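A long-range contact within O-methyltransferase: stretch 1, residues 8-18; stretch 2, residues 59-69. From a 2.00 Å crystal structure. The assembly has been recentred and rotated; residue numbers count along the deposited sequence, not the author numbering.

Stretch 1, residues 8-18: YLDLLKKVLTN
Stretch 2 59-69: RLDNLQHCVEA

The helical segments 8-16 and 59-69 of the O-methyltransferase chain run roughly antiparallel, their N-to-C directions 144° apart and their axes 10.8 Å apart at closest approach. The register is set by Lys13 CA and Leu60 CA, 6.7 Å apart, and by Leu9 CA and Gln64 CA at 8.7 Å. The contact is small, burying 327 Å² in all.

Lys13 is its polar centre. Its CA-to-CB bond points toward the second helix, and an m, t, m, t side chain carries the ammonium to two acceptors one helical turn apart: Lys13 NZ donates to Asp61 OD1 at 2.8 Å, within a salt bridge, and to Gln64 OE1, also at 2.8 Å. The CA-to-CB bond of Asp61 points sideways to the first helix, but with chi1 m the end of the side chain comes nearer. Gln64, extended with chi1 and chi2 both t, uses both ends of its amide: while OE1 accepts from the lysine, Gln64 NE2 donates to Glu68 OE2 at 2.7 Å with an angle of 160° at the hydrogen. Leu9 (m, t) lies against this pair, its CD1 3.8 Å from Gln64 NE2.

Leu60 (m, t) supplies the apolar side. Leu60 CD1 approaches Thr17 CG2 at 3.8 Å, Lys13 O at 3.9 Å and, more loosely, Leu16 CB at 4.5 Å; the aliphatic part of the lysine also packs here, with Lys13 CD 4.1 Å from Leu60 CB.

Lys14 and Asp10, whose CA-to-CB bonds point away from the second helix, form a salt bridge within the first (Lys14 NZ to Asp10 OD2, 2.6 Å). Within the stretches, the backbone amides from Leu12 to Thr17 and from Leu63 to Ala69 bond to the carbonyl four residues back, weakly at 3.4 Å for Lys14 N to Asp10 O, and including Lys13 N to Leu9 O at 3.1 Å and Gln64 N to Leu60 O at 3.0 Å. The first helix closes in a Schellman motif: Asn18 takes phi/psi of 53/45°, and Asn18 N bonds to Val15 O at 2.9 Å.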

ATOM      1  N   TYR A   8       6.352   3.150  -4.619  1.00 18.48           N
ATOM      2  CA  TYR A   8       5.477   3.728  -3.603  1.00 18.08           C
ATOM      3  C   TYR A   8       4.162   4.192  -4.187  1.00 15.64           C
ATOM      4  O   TYR A   8       3.089   3.752  -3.762  1.00 15.51           O
ATOM      5  CB  TYR A   8       6.196   4.895  -2.952  1.00 21.16           C
ATOM      6  CG  TYR A   8       5.396   5.698  -1.960  1.00 17.93           C
ATOM      7  CD1 TYR A   8       4.766   5.088  -0.867  1.00 13.07           C
ATOM      8  CD2 TYR A   8       5.271   7.075  -2.106  1.00 15.05           C
ATOM      9  CE1 TYR A   8       4.040   5.838   0.068  1.00 15.07           C
ATOM     10  CE2 TYR A   8       4.551   7.844  -1.160  1.00  9.56           C
ATOM     11  CZ  TYR A   8       3.944   7.217  -0.091  1.00 20.34           C
ATOM     12  OH  TYR A   8       3.237   7.988   0.803  1.00 18.71           O
ATOM     13  N   LEU A   9       4.235   5.075  -5.184  1.00 12.19           N
ATOM     14  CA  LEU A   9       3.019   5.658  -5.749  1.00 18.82           C
ATOM     15  C   LEU A   9       2.137   4.630  -6.481  1.00 18.53           C
ATOM     16  O   LEU A   9       0.901   4.682  -6.406  1.00 15.80           O
ATOM     17  CB  LEU A   9       3.368   6.809  -6.675  1.00 16.81           C
ATOM     18  CG  LEU A   9       4.070   7.968  -5.986  1.00 17.41           C
ATOM     19  CD1 LEU A   9       4.429   9.064  -6.994  1.00 22.43           C
ATOM     20  CD2 LEU A   9       3.191   8.550  -4.926  1.00 18.30           C
ATOM     21  N   ASP A  10       2.763   3.679  -7.149  1.00 18.81           N
ATOM     22  CA  ASP A  10       2.014   2.623  -7.807  1.00 19.29           C
ATOM     23  C   ASP A  10       1.277   1.785  -6.780  1.00 24.43           C
ATOM     24  O   ASP A  10       0.078   1.516  -6.933  1.00 15.88           O
ATOM     25  CB  ASP A  10       2.949   1.727  -8.611  1.00 28.20           C
ATOM     26  CG  ASP A  10       2.198   0.655  -9.392  1.00 36.54           C
ATOM     27  OD1 ASP A  10       1.406   1.018 -10.300  1.00 42.93           O
ATOM     28  OD2 ASP A  10       2.405  -0.544  -9.108  1.00 38.06           O
ATOM     29  N   LEU A  11       1.973   1.387  -5.708  1.00 19.16           N
ATOM     30  CA  LEU A  11       1.272   0.665  -4.642  1.00 16.54           C
ATOM     31  C   LEU A  11       0.132   1.495  -4.021  1.00 17.66           C
ATOM     32  O   LEU A  11      -0.975   0.974  -3.761  1.00 17.58           O
ATOM     33  CB  LEU A  11       2.241   0.163  -3.579  1.00 16.18           C
ATOM     34  CG  LEU A  11       1.614  -0.492  -2.346  1.00 18.70           C
ATOM     35  CD1 LEU A  11       0.824  -1.724  -2.675  1.00 23.26           C
ATOM     36  CD2 LEU A  11       2.763  -0.790  -1.311  1.00 17.22           C
ATOM     37  N   LEU A  12       0.396   2.769  -3.778  1.00 18.85           N
ATOM     38  CA  LEU A  12      -0.603   3.647  -3.157  1.00 13.00           C
ATOM     39  C   LEU A  12      -1.925   3.681  -3.935  1.00 17.05           C
ATOM     40  O   LEU A  12      -3.001   3.585  -3.329  1.00 12.23           O
ATOM     41  CB  LEU A  12      -0.054   5.055  -2.970  1.00 11.46           C
ATOM     42  CG  LEU A  12      -0.879   6.019  -2.107  1.00 16.12           C
ATOM     43  CD1 LEU A  12      -1.244   5.419  -0.746  1.00 17.91           C
ATOM     44  CD2 LEU A  12      -0.140   7.302  -1.901  1.00 22.24           C
ATOM     45  N   LYS A  13      -1.844   3.776  -5.261  1.00 23.34           N
ATOM     46  CA  LYS A  13      -3.050   3.782  -6.117  1.00 19.34           C
ATOM     47  C   LYS A  13      -3.855   2.508  -5.938  1.00 24.69           C
ATOM     48  O   LYS A  13      -5.078   2.555  -5.856  1.00 21.36           O
ATOM     49  CB  LYS A  13      -2.671   4.010  -7.593  1.00 20.48           C
ATOM     50  CG  LYS A  13      -2.146   5.445  -7.817  1.00 15.34           C
ATOM     51  CD  LYS A  13      -1.797   5.743  -9.245  1.00 18.68           C
ATOM     52  CE  LYS A  13      -0.597   4.961  -9.689  1.00 24.82           C
ATOM     53  NZ  LYS A  13      -0.026   5.564 -10.924  1.00 30.70           N
ATOM     54  N   LYS A  14      -3.169   1.369  -5.883  1.00 17.82           N
ATOM     55  CA  LYS A  14      -3.826   0.096  -5.641  1.00 25.38           C
ATOM     56  C   LYS A  14      -4.485   0.098  -4.271  1.00 24.12           C
ATOM     57  O   LYS A  14      -5.608  -0.376  -4.098  1.00 23.11           O
ATOM     58  CB  LYS A  14      -2.805  -1.045  -5.694  1.00 23.02           C
ATOM     59  CG  LYS A  14      -2.282  -1.412  -7.083  1.00 22.32           C
ATOM     60  CD  LYS A  14      -1.142  -2.441  -6.886  1.00 27.72           C
ATOM     61  CE  LYS A  14      -0.582  -3.028  -8.182  1.00 33.84           C
ATOM     62  NZ  LYS A  14       0.255  -2.044  -8.924  1.00 38.26           N
ATOM     63  N   VAL A  15      -3.768   0.620  -3.278  1.00 16.23           N
ATOM     64  CA  VAL A  15      -4.311   0.660  -1.923  1.00 23.05           C
ATOM     65  C   VAL A  15      -5.530   1.597  -1.781  1.00 21.97           C
ATOM     66  O   VAL A  15      -6.535   1.214  -1.207  1.00 22.28           O
ATOM     67  CB  VAL A  15      -3.226   1.061  -0.913  1.00 22.43           C
ATOM     68  CG1 VAL A  15      -3.777   0.995   0.498  1.00 25.71           C
ATOM     69  CG2 VAL A  15      -2.002   0.142  -1.100  1.00 29.42           C
ATOM     70  N   LEU A  16      -5.428   2.820  -2.283  1.00 18.28           N
ATOM     71  CA  LEU A  16      -6.501   3.799  -2.123  1.00 22.07           C
ATOM     72  C   LEU A  16      -7.812   3.371  -2.804  1.00 14.48           C
ATOM     73  O   LEU A  16      -8.891   3.727  -2.357  1.00 19.95           O
ATOM     74  CB  LEU A  16      -6.055   5.141  -2.710  1.00 14.24           C
ATOM     75  CG  LEU A  16      -4.984   5.867  -1.932  1.00 19.08           C
ATOM     76  CD1 LEU A  16      -4.329   6.981  -2.796  1.00 18.98           C
ATOM     77  CD2 LEU A  16      -5.586   6.433  -0.687  1.00 16.77           C
ATOM     78  N   THR A  17      -7.700   2.639  -3.908  1.00 18.36           N
ATOM     79  CA  THR A  17      -8.857   2.057  -4.589  1.00 20.51           C
ATOM     80  C   THR A  17      -9.253   0.677  -4.028  1.00 26.15           C
ATOM     81  O   THR A  17     -10.203   0.060  -4.498  1.00 17.13           O
ATOM     82  CB  THR A  17      -8.540   1.834  -6.056  1.00 17.87           C
ATOM     83  OG1 THR A  17      -7.304   1.132  -6.127  1.00 23.57           O
ATOM     84  CG2 THR A  17      -8.413   3.175  -6.821  1.00 14.60           C
ATOM     85  N   ASN A  18      -8.496   0.205  -3.045  1.00 27.97           N
ATOM     86  CA  ASN A  18      -8.667  -1.120  -2.453  1.00 24.46           C
ATOM     87  C   ASN A  18      -8.686  -2.276  -3.441  1.00 27.49           C
ATOM     88  O   ASN A  18      -9.524  -3.168  -3.343  1.00 24.94           O
ATOM     89  CB  ASN A  18      -9.919  -1.153  -1.605  1.00 28.46           C
ATOM     90  CG  ASN A  18      -9.949  -2.356  -0.640  1.00 39.74           C
ATOM     91  OD1 ASN A  18      -8.911  -2.860  -0.200  1.00 39.48           O
ATOM     92  ND2 ASN A  18     -11.147  -2.812  -0.326  1.00 31.64           N
ATOM     93  N   ARG A  59      -8.265   7.660 -13.131  1.00 17.19           N
ATOM     94  CA  ARG A  59      -8.305   9.063 -12.696  1.00 24.55           C
ATOM     95  C   ARG A  59      -7.194   9.397 -11.666  1.00 18.45           C
ATOM     96  O   ARG A  59      -6.711  10.520 -11.593  1.00 15.35           O
ATOM     97  CB  ARG A  59      -9.714   9.430 -12.249  1.00 20.12           C
ATOM     98  CG  ARG A  59     -10.741   9.164 -13.373  1.00 22.69           C
ATOM     99  CD  ARG A  59     -11.881  10.145 -13.389  1.00 21.71           C
ATOM    100  NE  ARG A  59     -12.786  10.031 -12.247  1.00 24.77           N
ATOM    101  CZ  ARG A  59     -13.770   9.145 -12.153  1.00 22.64           C
ATOM    102  NH1 ARG A  59     -13.968   8.241 -13.108  1.00 31.30           N
ATOM    103  NH2 ARG A  59     -14.557   9.159 -11.103  1.00 24.55           N
ATOM    104  N   LEU A  60      -6.755   8.412 -10.897  1.00 15.16           N
ATOM    105  CA  LEU A  60      -5.627   8.637  -9.994  1.00 15.18           C
ATOM    106  C   LEU A  60      -4.362   8.795 -10.840  1.00 11.76           C
ATOM    107  O   LEU A  60      -3.468   9.581 -10.483  1.00 20.57           O
ATOM    108  CB  LEU A  60      -5.470   7.480  -9.001  1.00 16.81           C
ATOM    109  CG  LEU A  60      -6.295   7.483  -7.725  1.00 18.01           C
ATOM    110  CD1 LEU A  60      -6.097   6.149  -7.051  1.00 19.16           C
ATOM    111  CD2 LEU A  60      -5.927   8.635  -6.788  1.00 15.19           C
ATOM    112  N   ASP A  61      -4.288   8.091 -11.982  1.00 17.52           N
ATOM    113  CA  ASP A  61      -3.127   8.240 -12.869  1.00 14.50           C
ATOM    114  C   ASP A  61      -3.130   9.635 -13.474  1.00 17.02           C
ATOM    115  O   ASP A  61      -2.085  10.264 -13.693  1.00 19.65           O
ATOM    116  CB  ASP A  61      -3.121   7.236 -14.026  1.00 16.35           C
ATOM    117  CG  ASP A  61      -2.882   5.794 -13.581  1.00 27.93           C
ATOM    118  OD1 ASP A  61      -2.432   5.546 -12.444  1.00 30.86           O
ATOM    119  OD2 ASP A  61      -3.146   4.889 -14.404  1.00 30.86           O
ATOM    120  N   ASN A  62      -4.304  10.123 -13.814  1.00 20.16           N
ATOM    121  CA  ASN A  62      -4.372  11.484 -14.333  1.00 15.89           C
ATOM    122  C   ASN A  62      -3.894  12.459 -13.267  1.00 18.27           C
ATOM    123  O   ASN A  62      -3.128  13.423 -13.534  1.00 20.07           O
ATOM    124  CB  ASN A  62      -5.797  11.808 -14.789  1.00 22.52           C
ATOM    125  CG  ASN A  62      -6.019  13.300 -14.984  1.00 19.56           C
ATOM    126  OD1 ASN A  62      -6.512  13.987 -14.084  1.00 20.61           O
ATOM    127  ND2 ASN A  62      -5.611  13.810 -16.130  1.00 19.83           N
ATOM    128  N   LEU A  63      -4.313  12.216 -12.031  1.00 15.70           N
ATOM    129  CA  LEU A  63      -3.965  13.147 -10.944  1.00 12.70           C
ATOM    130  C   LEU A  63      -2.447  13.170 -10.771  1.00 16.63           C
ATOM    131  O   LEU A  63      -1.839  14.227 -10.618  1.00 19.63           O
ATOM    132  CB  LEU A  63      -4.679  12.740  -9.664  1.00 14.73           C
ATOM    133  CG  LEU A  63      -4.561  13.644  -8.434  1.00 11.95           C
ATOM    134  CD1 LEU A  63      -4.783  15.074  -8.777  1.00 16.10           C
ATOM    135  CD2 LEU A  63      -5.588  13.209  -7.369  1.00 10.22           C
ATOM    136  N   GLN A  64      -1.825  12.005 -10.875  1.00 14.79           N
ATOM    137  CA  GLN A  64      -0.374  11.903 -10.735  1.00 12.80           C
ATOM    138  C   GLN A  64       0.337  12.653 -11.885  1.00 19.09           C
ATOM    139  O   GLN A  64       1.321  13.330 -11.652  1.00 22.77           O
ATOM    140  CB  GLN A  64       0.069  10.446 -10.755  1.00 15.61           C
ATOM    141  CG  GLN A  64       1.607  10.284 -10.605  1.00 19.59           C
ATOM    142  CD  GLN A  64       2.032   8.842 -10.409  1.00 22.53           C
ATOM    143  OE1 GLN A  64       1.204   7.972 -10.157  1.00 22.84           O
ATOM    144  NE2 GLN A  64       3.337   8.578 -10.552  1.00 27.18           N
ATOM    145  N   HIS A  65      -0.147  12.478 -13.115  1.00 24.79           N
ATOM    146  CA  HIS A  65       0.411  13.153 -14.310  1.00 21.50           C
ATOM    147  C   HIS A  65       0.387  14.652 -14.109  1.00 19.70           C
ATOM    148  O   HIS A  65       1.398  15.334 -14.302  1.00 24.17           O
ATOM    149  CB  HIS A  65      -0.418  12.804 -15.564  1.00 27.87           C
ATOM    150  CG  HIS A  65      -0.030  13.583 -16.791  1.00 34.27           C
ATOM    151  ND1 HIS A  65      -0.571  14.815 -17.097  1.00 45.85           N
ATOM    152  CD2 HIS A  65       0.847  13.297 -17.780  1.00 39.63           C
ATOM    153  CE1 HIS A  65      -0.038  15.258 -18.223  1.00 44.29           C
ATOM    154  NE2 HIS A  65       0.818  14.354 -18.664  1.00 50.87           N
ATOM    155  N   CYS A  66      -0.759  15.177 -13.660  1.00 17.52           N
ATOM    156  CA  CYS A  66      -0.891  16.623 -13.427  1.00 21.14           C
ATOM    157  C   CYS A  66       0.017  17.162 -12.299  1.00 25.41           C
ATOM    158  O   CYS A  66       0.668  18.190 -12.434  1.00 19.58           O
ATOM    159  CB  CYS A  66      -2.354  16.994 -13.129  1.00 24.96           C
ATOM    160  SG  CYS A  66      -3.487  16.695 -14.535  1.00 25.56           S
ATOM    161  N   VAL A  67       0.012  16.492 -11.159  1.00 17.71           N
ATOM    162  CA  VAL A  67       0.809  16.926 -10.035  1.00 19.30           C
ATOM    163  C   VAL A  67       2.279  16.859 -10.454  1.00 22.26           C
ATOM    164  O   VAL A  67       3.033  17.783 -10.142  1.00 22.85           O
ATOM    165  CB  VAL A  67       0.564  16.011  -8.796  1.00 15.13           C
ATOM    166  CG1 VAL A  67       1.586  16.303  -7.655  1.00 17.89           C
ATOM    167  CG2 VAL A  67      -0.900  16.131  -8.333  1.00 15.53           C
ATOM    168  N   GLU A  68       2.680  15.779 -11.153  1.00 19.51           N
ATOM    169  CA  GLU A  68       4.099  15.617 -11.530  1.00 23.64           C
ATOM    170  C   GLU A  68       4.552  16.692 -12.508  1.00 17.72           C
ATOM    171  O   GLU A  68       5.703  17.138 -12.461  1.00 25.71           O
ATOM    172  CB  GLU A  68       4.394  14.212 -12.095  1.00 28.90           C
ATOM    173  CG  GLU A  68       4.556  13.150 -10.973  1.00 20.54           C
ATOM    174  CD  GLU A  68       4.816  11.745 -11.468  1.00 30.27           C
ATOM    175  OE1 GLU A  68       5.046  11.581 -12.675  1.00 34.55           O
ATOM    176  OE2 GLU A  68       4.799  10.805 -10.641  1.00 30.46           O
ATOM    177  N   ALA A  69       3.638  17.117 -13.376  1.00 24.77           N
ATOM    178  CA  ALA A  69       3.946  18.097 -14.422  1.00 29.32           C
ATOM    179  C   ALA A  69       4.148  19.454 -13.793  1.00 26.78           C
ATOM    180  O   ALA A  69       5.082  20.202 -14.138  1.00 35.44           O
ATOM    181  CB  ALA A  69       2.821  18.146 -15.467  1.00 26.59           C
TER